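Local coordinates for flocculation protein FLO11 (Saccharomyces cerevisiae, PDB 4UYS) that mediates homophilic cell-cell adhesion in yeast flocculation and plays a role in invasive growth and biofilm formation, here as its Flo11 domain, at residues 16-21 with 157-162; 50-55 with 94-99; 113-118 with 165-170; 121-126 with 144-149. All coordinates share one frame; numbering follows the deposited sequence.

Contact 1 of 4, residues 16-21 with 157-162; sequences PNLDFN and GHSQTD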
loop_
_atom_site.group_PDB
_atom_site.type_symbol
_atom_site.label_atom_id
_atom_site.label_comp_id
_atom_site.label_asym_id
_atom_site.label_seq_id
_atom_site.Cartn_x
_atom_site.Cartn_y
_atom_site.Cartn_z
ATOM N N PRO A 16 -6.417 -3.427 13.463
ATOM C CA PRO A 16 -6.678 -1.987 13.508
ATOM C C PRO A 16 -6.264 -1.299 14.800
ATOM O O PRO A 16 -6.318 -0.072 14.873
ATOM C CB PRO A 16 -8.206 -1.912 13.347
ATOM C CG PRO A 16 -8.681 -3.199 13.964
ATOM C CD PRO A 16 -7.649 -4.221 13.581
ATOM N N ASN A 17 -5.898 -2.060 15.819
ATOM C CA ASN A 17 -5.528 -1.448 17.103
ATOM C C ASN A 17 -4.014 -1.294 17.261
ATOM O O ASN A 17 -3.606 -0.748 18.272
ATOM C CB ASN A 17 -6.204 -2.163 18.260
ATOM C CG ASN A 17 -7.711 -2.118 18.131
ATOM O OD1 ASN A 17 -8.272 -1.050 17.871
ATOM N ND2 ASN A 17 -8.370 -3.259 18.285
ATOM N N LEU A 18 -3.203 -1.719 16.288
ATOM C CA LEU A 18 -1.761 -1.476 16.359
ATOM C C LEU A 18 -1.459 0.007 16.105
ATOM O O LEU A 18 -2.189 0.737 15.440
ATOM C CB LEU A 18 -1.007 -2.326 15.335
ATOM C CG LEU A 18 -0.955 -3.838 15.644
ATOM C CD1 LEU A 18 -0.253 -4.552 14.499
ATOM C CD2 LEU A 18 -0.257 -4.166 16.957
ATOM N N ASP A 19 -0.379 0.476 16.722
ATOM C CA ASP A 19 0.179 1.802 16.436
ATOM C C ASP A 19 1.122 1.663 15.258
ATOM O O ASP A 19 2.181 1.079 15.373
ATOM C CB ASP A 19 0.903 2.294 17.667
ATOM C CG ASP A 19 1.593 3.627 17.510
ATOM O OD1 ASP A 19 1.471 4.256 16.454
ATOM O OD2 ASP A 19 2.224 4.052 18.526
ATOM N N PHE A 20 0.726 2.170 14.090
ATOM C CA PHE A 20 1.556 2.202 12.894
ATOM C C PHE A 20 2.407 3.444 12.766
ATOM O O PHE A 20 3.284 3.502 11.934
ATOM C CB PHE A 20 0.709 2.019 11.625
ATOM C CG PHE A 20 -0.042 0.723 11.605
ATOM C CD1 PHE A 20 0.591 -0.432 11.155
ATOM C CD2 PHE A 20 -1.343 0.627 12.050
ATOM C CE1 PHE A 20 -0.088 -1.632 11.161
ATOM C CE2 PHE A 20 -2.028 -0.576 12.065
ATOM C CZ PHE A 20 -1.387 -1.709 11.606
ATOM N N ASN A 21 2.135 4.451 13.574
ATOM C CA ASN A 21 2.914 5.685 13.479
ATOM C C ASN A 21 4.306 5.592 14.022
ATOM O O ASN A 21 5.199 6.282 13.585
ATOM C CB ASN A 21 2.182 6.791 14.211
ATOM C CG ASN A 21 0.995 7.271 13.443
ATOM O OD1 ASN A 21 0.978 7.188 12.205
ATOM N ND2 ASN A 21 -0.003 7.764 14.150
ATOM N N GLY A 157 2.504 -2.913 21.542
ATOM C CA GLY A 157 1.426 -2.536 20.653
ATOM C C GLY A 157 1.842 -1.666 19.485
ATOM O O GLY A 157 0.956 -1.064 18.856
ATOM N N HIS A 158 3.146 -1.619 19.173
ATOM C CA HIS A 158 3.645 -0.849 18.028
ATOM C C HIS A 158 3.891 -1.811 16.880
ATOM O O HIS A 158 4.567 -2.815 17.028
ATOM C CB HIS A 158 4.974 -0.142 18.288
ATOM C CG HIS A 158 5.001 0.705 19.485
ATOM N ND1 HIS A 158 5.892 0.440 20.492
ATOM C CD2 HIS A 158 4.297 1.800 19.855
ATOM C CE1 HIS A 158 5.737 1.339 21.425
ATOM N NE2 HIS A 158 4.769 2.164 21.085
ATOM N N SER A 159 3.403 -1.499 15.683
ATOM C CA SER A 159 3.768 -2.288 14.548
ATOM C C SER A 159 5.180 -1.999 14.107
ATOM O O SER A 159 5.675 -0.880 14.293
ATOM C CB SER A 159 2.864 -2.005 13.342
ATOM O OG SER A 159 3.061 -3.012 12.399
ATOM N N GLN A 160 5.858 -2.985 13.539
ATOM C CA GLN A 160 7.075 -2.753 12.811
ATOM C C GLN A 160 6.831 -2.538 11.322
ATOM O O GLN A 160 7.773 -2.331 10.577
ATOM C CB GLN A 160 8.048 -3.904 13.001
ATOM C CG GLN A 160 8.361 -4.275 14.414
ATOM C CD GLN A 160 9.269 -3.288 15.086
ATOM O OE1 GLN A 160 9.723 -2.291 14.503
ATOM N NE2 GLN A 160 9.540 -3.554 16.354
ATOM N N THR A 161 5.579 -2.607 10.925
ATOM C CA THR A 161 5.119 -2.157 9.619
ATOM C C THR A 161 4.503 -0.773 9.721
ATOM O O THR A 161 4.262 -0.279 10.840
ATOM C CB THR A 161 4.082 -3.098 8.973
ATOM O OG1 THR A 161 2.862 -2.962 9.723
ATOM C CG2 THR A 161 4.529 -4.534 9.016
ATOM N N ASP A 162 4.271 -0.165 8.552
ATOM C CA ASP A 162 3.723 1.185 8.477
ATOM C C ASP A 162 2.250 1.266 8.225
ATOM O O ASP A 162 1.657 2.314 8.463
ATOM C CB ASP A 162 4.508 1.970 7.446
ATOM C CG ASP A 162 5.975 1.854 7.693
ATOM O OD1 ASP A 162 6.413 2.441 8.710
ATOM O OD2 ASP A 162 6.687 1.144 6.933
HETATM O O HOH W 1 -1.501 -0.243 20.039
#
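D19 and H158 face each other in a single backbone bridge between two loops, and D19 bonds to the residues either side of H158. D19 N donates to G157 O at 3.0 Å, and S159 N donates to D19 O at 2.9 Å. D19 CG is anti to the backbone N (chi1 177°), which lays the carboxylate alongside H158. D19 OD2 meets the ring edge at H158 CD2, 3.3 Å away, with carboxylate and ring planes 64° apart. H158 ND1 is held by D154, and the H158 ring stacks on W22. D19 OD1 accepts from N21 N, a capping bond at the turn into helix 21-26. F20 CD1 packs 3.5 Å from S159 CB. T161 OG1 lies at the ring edge, 3.5 Å from F20 CE1. F20 CB approaches D162 O at 3.3 Å. A water joins N17 O and G157 O. The polar bonds thus run through the backbone, while D19 ties this loop pairing to the helix start and F20 packs beside S159.

Contact 2 of 4, residues 50-55 with 94-99; sequences TIHVKG and PTDFTA. With NA (sodium ion), chain G.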
loop_
_atom_site.group_PDB
_atom_site.type_symbol
_atom_site.label_atom_id
_atom_site.label_comp_id
_atom_site.label_asym_id
_atom_site.label_seq_id
_atom_site.Cartn_x
_atom_site.Cartn_y
_atom_site.Cartn_z
ATOM N N THR A 50 -7.661 -1.844 -4.937
ATOM C CA THR A 50 -7.389 -0.419 -5.013
ATOM C C THR A 50 -6.994 0.035 -3.629
ATOM O O THR A 50 -7.680 -0.275 -2.653
ATOM C CB THR A 50 -8.615 0.378 -5.506
ATOM O OG1 THR A 50 -8.964 -0.056 -6.820
ATOM C CG2 THR A 50 -8.345 1.865 -5.558
ATOM N N ILE A 51 -5.898 0.777 -3.560
ATOM C CA ILE A 51 -5.423 1.403 -2.320
ATOM C C ILE A 51 -5.531 2.908 -2.425
ATOM O O ILE A 51 -5.396 3.476 -3.501
ATOM C CB ILE A 51 -3.988 0.966 -1.974
ATOM C CG1 ILE A 51 -2.958 1.423 -2.994
ATOM C CG2 ILE A 51 -3.974 -0.550 -1.793
ATOM C CD1 ILE A 51 -1.521 1.143 -2.630
ATOM N N HIS A 52 -5.713 3.523 -1.268
ATOM C CA HIS A 52 -5.695 4.979 -1.110
ATOM C C HIS A 52 -4.660 5.303 -0.061
ATOM O O HIS A 52 -4.774 4.857 1.077
ATOM C CB HIS A 52 -7.075 5.501 -0.731
ATOM C CG HIS A 52 -7.154 6.993 -0.614
ATOM N ND1 HIS A 52 -8.100 7.597 0.178
ATOM C CD2 HIS A 52 -6.421 7.992 -1.145
ATOM C CE1 HIS A 52 -7.945 8.908 0.130
ATOM N NE2 HIS A 52 -6.950 9.173 -0.698
ATOM N N VAL A 53 -3.633 6.074 -0.455
ATOM C CA VAL A 53 -2.541 6.454 0.390
ATOM C C VAL A 53 -2.560 7.967 0.592
ATOM O O VAL A 53 -2.668 8.715 -0.383
ATOM C CB VAL A 53 -1.207 5.989 -0.214
ATOM C CG1 VAL A 53 -0.027 6.456 0.657
ATOM C CG2 VAL A 53 -1.215 4.465 -0.409
ATOM N N LYS A 54 -2.469 8.379 1.838
ATOM C CA LYS A 54 -2.492 9.792 2.189
ATOM C C LYS A 54 -1.341 10.130 3.106
ATOM O O LYS A 54 -1.072 9.427 4.069
ATOM C CB LYS A 54 -3.793 10.124 2.926
ATOM C CG LYS A 54 -4.978 10.107 1.984
ATOM C CD LYS A 54 -6.209 10.731 2.602
ATOM C CE LYS A 54 -6.809 9.810 3.634
ATOM N NZ LYS A 54 -8.131 10.337 4.047
ATOM N N GLY A 55 -0.659 11.217 2.807
ATOM C CA GLY A 55 0.346 11.759 3.698
ATOM C C GLY A 55 -0.232 12.796 4.648
ATOM O O GLY A 55 -1.222 13.442 4.334
ATOM N N PRO A 94 1.849 12.767 -4.456
ATOM C CA PRO A 94 2.414 11.644 -3.737
ATOM C C PRO A 94 1.915 11.511 -2.298
ATOM O O PRO A 94 2.209 10.531 -1.625
ATOM C CB PRO A 94 3.908 11.909 -3.792
ATOM C CG PRO A 94 4.014 13.383 -3.841
ATOM C CD PRO A 94 2.857 13.814 -4.699
ATOM N N THR A 95 1.172 12.506 -1.837
ATOM C CA THR A 95 0.575 12.508 -0.513
ATOM C C THR A 95 -0.955 12.375 -0.545
ATOM O O THR A 95 -1.578 12.503 0.513
ATOM C CB THR A 95 1.034 13.740 0.280
ATOM O OG1 THR A 95 0.772 14.978 -0.391
ATOM C CG2 THR A 95 2.513 13.654 0.616
ATOM N N ASP A 96 -1.534 12.098 -1.722
ATOM C CA ASP A 96 -2.945 11.716 -1.807
ATOM C C ASP A 96 -3.145 11.056 -3.154
ATOM O O ASP A 96 -3.357 11.723 -4.141
ATOM C CB ASP A 96 -3.880 12.918 -1.628
ATOM C CG ASP A 96 -5.302 12.489 -1.391
ATOM O OD1 ASP A 96 -5.656 11.351 -1.743
ATOM O OD2 ASP A 96 -6.074 13.285 -0.815
ATOM N N PHE A 97 -2.977 9.738 -3.179
ATOM C CA PHE A 97 -3.070 8.991 -4.451
ATOM C C PHE A 97 -3.807 7.670 -4.251
ATOM O O PHE A 97 -3.926 7.163 -3.131
ATOM C CB PHE A 97 -1.694 8.793 -5.086
ATOM C CG PHE A 97 -0.763 7.891 -4.316
ATOM C CD1 PHE A 97 -0.764 6.522 -4.555
ATOM C CD2 PHE A 97 0.123 8.406 -3.391
ATOM C CE1 PHE A 97 0.109 5.691 -3.882
ATOM C CE2 PHE A 97 0.998 7.588 -2.727
ATOM C CZ PHE A 97 0.997 6.236 -2.953
ATOM N N THR A 98 -4.263 7.137 -5.364
ATOM C CA THR A 98 -4.802 5.793 -5.418
ATOM C C THR A 98 -3.970 5.001 -6.391
ATOM O O THR A 98 -3.349 5.546 -7.302
ATOM C CB THR A 98 -6.296 5.775 -5.775
ATOM O OG1 THR A 98 -6.489 6.324 -7.068
ATOM C CG2 THR A 98 -7.115 6.576 -4.777
ATOM N N ALA A 99 -3.989 3.693 -6.201
ATOM C CA ALA A 99 -3.396 2.765 -7.148
ATOM C C ALA A 99 -4.231 1.510 -7.183
ATOM O O ALA A 99 -4.770 1.099 -6.168
ATOM C CB ALA A 99 -1.969 2.436 -6.746
HETATM NA NA NA G . -10.364 -2.134 -7.912
HETATM O O HOH W 2 -2.168 15.195 2.231
HETATM O O HOH W 3 -11.899 -3.881 -7.201
#
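The antiparallel pairing of strand 50-55 with strand 96-99 forms one side of a three-stranded antiparallel sheet of the Flo11 domain. I51 and V53 form hydrogen-bonded pairs with A99 and F97. At the strand end G55 N donates to T95 O at 2.8 Å, from above the carbonyl plane. On the buried face V53 packs over the ring of F97. V53 CB stands 3.8 Å from the F97 ring centroid, a CH-pi contact offset toward the rim. F97 CG lies between its own backbone N and carbonyl carbon (chi1 67°), which turns the ring in under V53. Beside them I51 CG1 meets A99 CB at 4.0 Å. The other face is polar. H52 NE2 donates to D96 OD1 at 2.7 Å. The acceptor is in the plane of the imidazole, and the donor is on the syn side of the carboxylate but tilted 29° from its plane. The bond crosses the sheet diagonally. The ring edge also faces F97 O, 3.3 Å from H52 CD2. At the far end T50 OG1 binds a sodium ion at 2.7 Å. The T50 hydroxyl also has a hydrogen bond with that of T100. Strand 32-43 flanks strand 46-55 on its other side. The apolar face of I51, V53, F97 and A99 packs against strands 64-70 and 120-125, through L67, I69 and I121.

Contact 3 of 4, residues 113-118 with 165-170; sequences QVWMPN and GFYWNI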
loop_
_atom_site.group_PDB
_atom_site.type_symbol
_atom_site.label_atom_id
_atom_site.label_comp_id
_atom_site.label_asym_id
_atom_site.label_seq_id
_atom_site.Cartn_x
_atom_site.Cartn_y
_atom_site.Cartn_z
ATOM N N GLN A 113 -12.031 -16.690 4.332
ATOM C CA GLN A 113 -11.280 -15.463 4.131
ATOM C C GLN A 113 -9.804 -15.744 3.879
ATOM O O GLN A 113 -9.259 -16.725 4.363
ATOM C CB GLN A 113 -11.441 -14.590 5.371
ATOM C CG GLN A 113 -12.848 -14.030 5.539
ATOM C CD GLN A 113 -13.102 -13.404 6.897
ATOM O OE1 GLN A 113 -12.829 -13.997 7.934
ATOM N NE2 GLN A 113 -13.586 -12.185 6.886
ATOM N N VAL A 114 -9.173 -14.827 3.151
ATOM C CA VAL A 114 -7.791 -14.955 2.690
ATOM C C VAL A 114 -7.046 -13.635 2.914
ATOM O O VAL A 114 -7.599 -12.572 2.700
ATOM C CB VAL A 114 -7.721 -15.435 1.215
ATOM C CG1 VAL A 114 -8.385 -14.447 0.275
ATOM C CG2 VAL A 114 -6.316 -15.773 0.804
ATOM N N TRP A 115 -5.802 -13.756 3.337
ATOM C CA TRP A 115 -4.939 -12.592 3.575
ATOM C C TRP A 115 -4.451 -11.949 2.290
ATOM O O TRP A 115 -4.022 -12.603 1.328
ATOM C CB TRP A 115 -3.692 -12.989 4.368
ATOM C CG TRP A 115 -3.894 -13.138 5.858
ATOM C CD1 TRP A 115 -3.981 -14.313 6.544
ATOM C CD2 TRP A 115 -4.014 -12.094 6.833
ATOM N NE1 TRP A 115 -4.139 -14.075 7.883
ATOM C CE2 TRP A 115 -4.177 -12.719 8.093
ATOM C CE3 TRP A 115 -3.973 -10.702 6.750
ATOM C CZ2 TRP A 115 -4.303 -11.980 9.271
ATOM C CZ3 TRP A 115 -4.091 -9.982 7.906
ATOM C CH2 TRP A 115 -4.252 -10.615 9.151
ATOM N N MET A 116 -4.441 -10.623 2.261
ATOM C CA MET A 116 -3.670 -9.871 1.307
ATOM C C MET A 116 -2.198 -10.188 1.485
ATOM O O MET A 116 -1.696 -10.116 2.606
ATOM C CB MET A 116 -3.880 -8.378 1.548
ATOM C CG MET A 116 -3.198 -7.455 0.560
ATOM S SD MET A 116 -3.424 -5.702 0.982
ATOM C CE MET A 116 -2.149 -5.512 2.195
ATOM N N PRO A 117 -1.493 -10.530 0.385
ATOM C CA PRO A 117 -0.025 -10.642 0.504
ATOM C C PRO A 117 0.555 -9.230 0.727
ATOM O O PRO A 117 0.108 -8.274 0.117
ATOM C CB PRO A 117 0.394 -11.218 -0.853
ATOM C CG PRO A 117 -0.653 -10.721 -1.797
ATOM C CD PRO A 117 -1.951 -10.694 -1.013
ATOM N N ASN A 118 1.485 -9.118 1.656
ATOM C CA ASN A 118 2.004 -7.809 2.015
ATOM C C ASN A 118 2.971 -7.282 0.948
ATOM O O ASN A 118 3.543 -8.017 0.134
ATOM C CB ASN A 118 2.611 -7.885 3.394
ATOM C CG ASN A 118 1.529 -7.987 4.444
ATOM O OD1 ASN A 118 0.601 -7.186 4.446
ATOM N ND2 ASN A 118 1.623 -8.971 5.311
ATOM N N GLY A 165 -2.209 -4.839 7.588
ATOM C CA GLY A 165 -2.610 -5.905 6.644
ATOM C C GLY A 165 -4.130 -6.030 6.597
ATOM O O GLY A 165 -4.855 -5.489 7.448
ATOM N N PHE A 166 -4.609 -6.728 5.571
ATOM C CA PHE A 166 -6.020 -6.854 5.288
ATOM C C PHE A 166 -6.337 -8.270 4.821
ATOM O O PHE A 166 -5.468 -8.993 4.331
ATOM C CB PHE A 166 -6.407 -5.929 4.112
ATOM C CG PHE A 166 -6.322 -4.454 4.500
ATOM C CD1 PHE A 166 -5.133 -3.754 4.424
ATOM C CD2 PHE A 166 -7.443 -3.770 4.896
ATOM C CE1 PHE A 166 -5.065 -2.420 4.805
ATOM C CE2 PHE A 166 -7.380 -2.438 5.279
ATOM C CZ PHE A 166 -6.196 -1.767 5.195
ATOM N N TYR A 167 -7.588 -8.647 4.998
ATOM C CA TYR A 167 -8.103 -9.887 4.437
ATOM C C TYR A 167 -9.525 -9.675 3.922
ATOM O O TYR A 167 -10.200 -8.688 4.209
ATOM C CB TYR A 167 -7.997 -11.040 5.414
ATOM C CG TYR A 167 -8.619 -10.926 6.791
ATOM C CD1 TYR A 167 -9.976 -11.122 7.007
ATOM C CD2 TYR A 167 -7.840 -10.714 7.921
ATOM C CE1 TYR A 167 -10.523 -11.118 8.261
ATOM C CE2 TYR A 167 -8.385 -10.699 9.181
ATOM C CZ TYR A 167 -9.733 -10.892 9.335
ATOM O OH TYR A 167 -10.341 -10.913 10.571
ATOM N N TRP A 168 -9.974 -10.641 3.113
ATOM C CA TRP A 168 -11.271 -10.546 2.457
ATOM C C TRP A 168 -11.741 -11.954 2.062
ATOM O O TRP A 168 -11.027 -12.933 2.240
ATOM C CB TRP A 168 -11.198 -9.646 1.229
ATOM C CG TRP A 168 -10.133 -10.008 0.237
ATOM C CD1 TRP A 168 -10.160 -11.024 -0.657
ATOM C CD2 TRP A 168 -8.880 -9.357 0.055
ATOM N NE1 TRP A 168 -9.014 -11.037 -1.404
ATOM C CE2 TRP A 168 -8.210 -10.021 -0.989
ATOM C CE3 TRP A 168 -8.268 -8.231 0.633
ATOM C CZ2 TRP A 168 -6.982 -9.599 -1.473
ATOM C CZ3 TRP A 168 -7.051 -7.812 0.129
ATOM C CH2 TRP A 168 -6.429 -8.500 -0.920
ATOM N N ASN A 169 -12.943 -12.058 1.524
ATOM C CA ASN A 169 -13.479 -13.369 1.185
ATOM C C ASN A 169 -12.807 -14.009 -0.021
ATOM O O ASN A 169 -12.612 -13.376 -1.024
ATOM C CB ASN A 169 -14.981 -13.311 0.983
ATOM C CG ASN A 169 -15.776 -13.280 2.278
ATOM O OD1 ASN A 169 -15.316 -12.775 3.299
ATOM N ND2 ASN A 169 -16.981 -13.852 2.253
ATOM N N ILE A 170 -12.497 -15.287 0.143
ATOM C CA ILE A 170 -11.970 -16.101 -0.957
ATOM C C ILE A 170 -12.920 -16.024 -2.129
ATOM O O ILE A 170 -14.132 -16.182 -1.988
ATOM C CB ILE A 170 -11.760 -17.559 -0.499
ATOM C CG1 ILE A 170 -10.740 -17.632 0.648
ATOM C CG2 ILE A 170 -11.377 -18.468 -1.672
ATOM C CD1 ILE A 170 -10.754 -18.935 1.417
HETATM O O HOH W 4 -14.090 -10.585 4.554
HETATM O O HOH W 5 -12.437 -13.331 10.519
HETATM O O HOH W 6 -1.945 -8.349 4.747
#
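Y167 turns its ring edge to the face of W115 in a T-shaped pair. The planes are 79° apart, and Y167 CD2 stands over the six-membered ring of W115, 3.8 Å from W115 CH2. Y167 CG lies between its backbone N and carbonyl carbon (chi1 55°), which stands the ring up between W115 and Q113. The amide of Q113 meets another edge of the same ring, its plane 77° from it, with Q113 NE2 3.5 Å from Y167 CE1. Waters link Q113 OE1 to Y167 OH and Q113 NE2 to N169 OD1. N169 ND2 is hydrogen-bonded to D173 O. An alanine in place of Q113 has no amide, so one edge of the Y167 ring would probably be less supported and the water links lost. On the other face of the sheet M116 crosses W168, and M116 CB comes 3.5 Å from W168 CZ3. The sulfur of M116 lies at the edge of W168 and obliquely beside F166, both Met-aromatic contacts. The backbones pair antiparallel: V114 and W168 exchange two bonds, and M116 N donates to F166 O at 2.8 Å. W168 also meets Y47 edge-to-face. V114, M116 and W168 are buried against strand 46-55. W115 and Y167 share the partly exposed face, with the Q113 amide beside them, consistent with the surface aromatic residues that give this domain its homophilic binding.

Contact 4 of 4, residues 121-126 with 144-149; sequences IQFEYL and FDLSTG. With NA (sodium ion), chain E.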
loop_
_atom_site.group_PDB
_atom_site.type_symbol
_atom_site.label_atom_id
_atom_site.label_comp_id
_atom_site.label_asym_id
_atom_site.label_seq_id
_atom_site.Cartn_x
_atom_site.Cartn_y
_atom_site.Cartn_z
ATOM N N ILE A 121 5.717 0.324 -0.375
ATOM C CA ILE A 121 5.656 1.456 -1.284
ATOM C C ILE A 121 6.955 2.230 -1.118
ATOM O O ILE A 121 7.303 2.651 -0.020
ATOM C CB ILE A 121 4.436 2.334 -1.033
ATOM C CG1 ILE A 121 3.159 1.488 -1.041
ATOM C CG2 ILE A 121 4.398 3.458 -2.072
ATOM C CD1 ILE A 121 1.882 2.272 -0.897
ATOM N N GLN A 122 7.695 2.363 -2.213
ATOM C CA GLN A 122 9.001 2.996 -2.243
ATOM C C GLN A 122 8.883 4.419 -2.769
ATOM O O GLN A 122 8.477 4.635 -3.915
ATOM C CB GLN A 122 9.938 2.195 -3.111
ATOM C CG GLN A 122 11.349 2.730 -3.121
ATOM C CD GLN A 122 12.344 1.760 -3.740
ATOM O OE1 GLN A 122 12.085 0.550 -3.910
ATOM N NE2 GLN A 122 13.481 2.285 -4.130
ATOM N N PHE A 123 9.211 5.380 -1.903
ATOM C CA PHE A 123 9.189 6.793 -2.216
ATOM C C PHE A 123 10.635 7.268 -2.389
ATOM O O PHE A 123 11.503 7.016 -1.540
ATOM C CB PHE A 123 8.596 7.594 -1.048
ATOM C CG PHE A 123 7.137 7.384 -0.809
ATOM C CD1 PHE A 123 6.655 6.242 -0.177
ATOM C CD2 PHE A 123 6.220 8.361 -1.188
ATOM C CE1 PHE A 123 5.300 6.108 0.093
ATOM C CE2 PHE A 123 4.865 8.224 -0.913
ATOM C CZ PHE A 123 4.414 7.091 -0.277
ATOM N N GLU A 124 10.870 8.014 -3.459
ATOM C CA GLU A 124 12.128 8.707 -3.689
ATOM C C GLU A 124 11.826 10.175 -4.007
ATOM O O GLU A 124 11.419 10.512 -5.129
ATOM C CB GLU A 124 12.897 8.033 -4.849
ATOM C CG GLU A 124 13.216 6.556 -4.592
ATOM C CD GLU A 124 14.082 6.194 -3.401
ATOM O OE1 GLU A 124 14.712 7.097 -2.840
ATOM O OE2 GLU A 124 14.120 5.017 -2.944
ATOM N N TYR A 125 12.020 11.026 -3.002
ATOM C CA TYR A 125 11.918 12.483 -3.149
ATOM C C TYR A 125 13.298 13.113 -3.319
ATOM O O TYR A 125 14.268 12.542 -2.824
ATOM C CB TYR A 125 11.254 13.069 -1.925
ATOM C CG TYR A 125 9.809 12.715 -1.716
ATOM C CD1 TYR A 125 8.806 13.392 -2.377
ATOM C CD2 TYR A 125 9.423 11.742 -0.800
ATOM C CE1 TYR A 125 7.469 13.165 -2.088
ATOM C CE2 TYR A 125 8.082 11.502 -0.533
ATOM C CZ TYR A 125 7.100 12.203 -1.176
ATOM O OH TYR A 125 5.768 11.994 -0.938
ATOM N N LEU A 126 13.341 14.263 -3.976
ATOM C CA LEU A 126 14.505 15.146 -3.914
ATOM C C LEU A 126 15.707 14.528 -4.582
ATOM O O LEU A 126 16.839 14.871 -4.307
ATOM C CB LEU A 126 14.840 15.524 -2.449
ATOM C CG LEU A 126 14.983 16.996 -2.120
ATOM C CD1 LEU A 126 13.746 17.780 -2.519
ATOM C CD2 LEU A 126 15.333 17.067 -0.669
ATOM N N PHE A 144 12.589 6.278 1.236
ATOM C CA PHE A 144 12.085 5.347 2.233
ATOM C C PHE A 144 11.082 4.401 1.605
ATOM O O PHE A 144 10.509 4.685 0.557
ATOM C CB PHE A 144 11.461 6.061 3.447
ATOM C CG PHE A 144 10.350 6.998 3.088
ATOM C CD1 PHE A 144 10.589 8.340 2.789
ATOM C CD2 PHE A 144 9.040 6.546 3.047
ATOM C CE1 PHE A 144 9.554 9.194 2.435
ATOM C CE2 PHE A 144 8.019 7.403 2.712
ATOM C CZ PHE A 144 8.265 8.715 2.410
ATOM N N ASP A 145 10.891 3.276 2.290
ATOM C CA ASP A 145 9.870 2.286 1.941
ATOM C C ASP A 145 8.928 2.188 3.122
ATOM O O ASP A 145 9.352 2.195 4.284
ATOM C CB ASP A 145 10.512 0.891 1.786
ATOM C CG ASP A 145 11.468 0.765 0.630
ATOM O OD1 ASP A 145 11.538 1.689 -0.188
ATOM O OD2 ASP A 145 12.109 -0.313 0.560
ATOM N N LEU A 146 7.636 2.119 2.808
ATOM C CA LEU A 146 6.563 1.892 3.786
ATOM C C LEU A 146 5.924 0.540 3.538
ATOM O O LEU A 146 5.547 0.239 2.395
ATOM C CB LEU A 146 5.520 2.985 3.715
ATOM C CG LEU A 146 6.072 4.394 3.988
ATOM C CD1 LEU A 146 4.935 5.393 3.924
ATOM C CD2 LEU A 146 6.811 4.474 5.304
ATOM N N SER A 147 5.815 -0.272 4.571
ATOM C CA SER A 147 5.387 -1.655 4.458
ATOM C C SER A 147 4.013 -1.916 5.029
ATOM O O SER A 147 3.624 -1.281 6.030
ATOM C CB SER A 147 6.384 -2.559 5.160
ATOM O OG SER A 147 6.413 -2.273 6.542
ATOM N N THR A 148 3.300 -2.880 4.445
ATOM C CA THR A 148 2.046 -3.344 5.025
ATOM C C THR A 148 2.232 -4.594 5.878
ATOM O O THR A 148 3.168 -5.368 5.668
ATOM C CB THR A 148 1.015 -3.694 3.929
ATOM O OG1 THR A 148 1.399 -4.884 3.195
ATOM C CG2 THR A 148 0.813 -2.574 2.940
ATOM N N GLY A 149 1.310 -4.788 6.825
ATOM C CA GLY A 149 1.109 -6.092 7.423
ATOM C C GLY A 149 0.732 -6.043 8.886
ATOM O O GLY A 149 1.003 -5.082 9.629
HETATM NA NA NA E . 13.862 3.291 -0.312
HETATM O O HOH W 7 15.875 3.906 1.351
HETATM O O HOH W 8 15.489 1.208 -1.275
#
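Strand 143-147 is an outermost strand of a five-stranded antiparallel sheet, and this contact joins it to strand 120-125. I121 pairs with L146 and F123 with F144, each pair through two backbone hydrogen bonds. On the buried face the rings of F123 and F144 are near parallel, 19° apart, but slid so far that they barely overlap. What covers the F144 face is F123 CB, 3.9 Å from the ring centroid in a CH-pi contact. F123 CD1 then reaches F144 CE2 at 3.4 Å, and F123 CE1 touches L146 CD1. Y125 turns its ring edge to F144 CE1, 4.0 Å from Y125 CE2, and its hydroxyl is bonded to Y32. On the opposite face D145 OD1 binds a sodium ion at 2.8 Å, and two waters also bind the ion. Q122 lies alongside D145, its CG 3.1 Å from D145 OD1. The Q122 side chain is extended, with CG anti to the backbone N (chi1 -176°), and Q122 NE2 donates to E124 OE2 at 3.0 Å. A leucine in place of Q122 has no amide to give E124 OE2, which would probably be held less firmly, though E124 OE1 keeps S143 and Q127. The sheet thus has an apolar aromatic face and a carboxylate-rich one, where the sodium ion would probably ease the repulsion between D145 and E124.

In the fold
Contact 4 is the most buried of the four, and contact 1 joins two loops nearer the surface. Contacts 2, 3 and 4 each pair strands of a different antiparallel sheet. Contacts 2 and 4 face each other across the core, where V53 packs on I121 and P94 on F123 and Y125. Contacts 3 and 4 lie on opposite sides of the chain centre, yet N118 bonds to T148. Contact 1 reaches contact 4 through T161 and D162, which bond to G149 and S147. Chemistry follows place: contacts 2 and 4 set apolar faces inward and polar or sodium-binding groups outward, contact 3 adds partly exposed aromatic rings, and contact 1 relies mainly on backbone bonds.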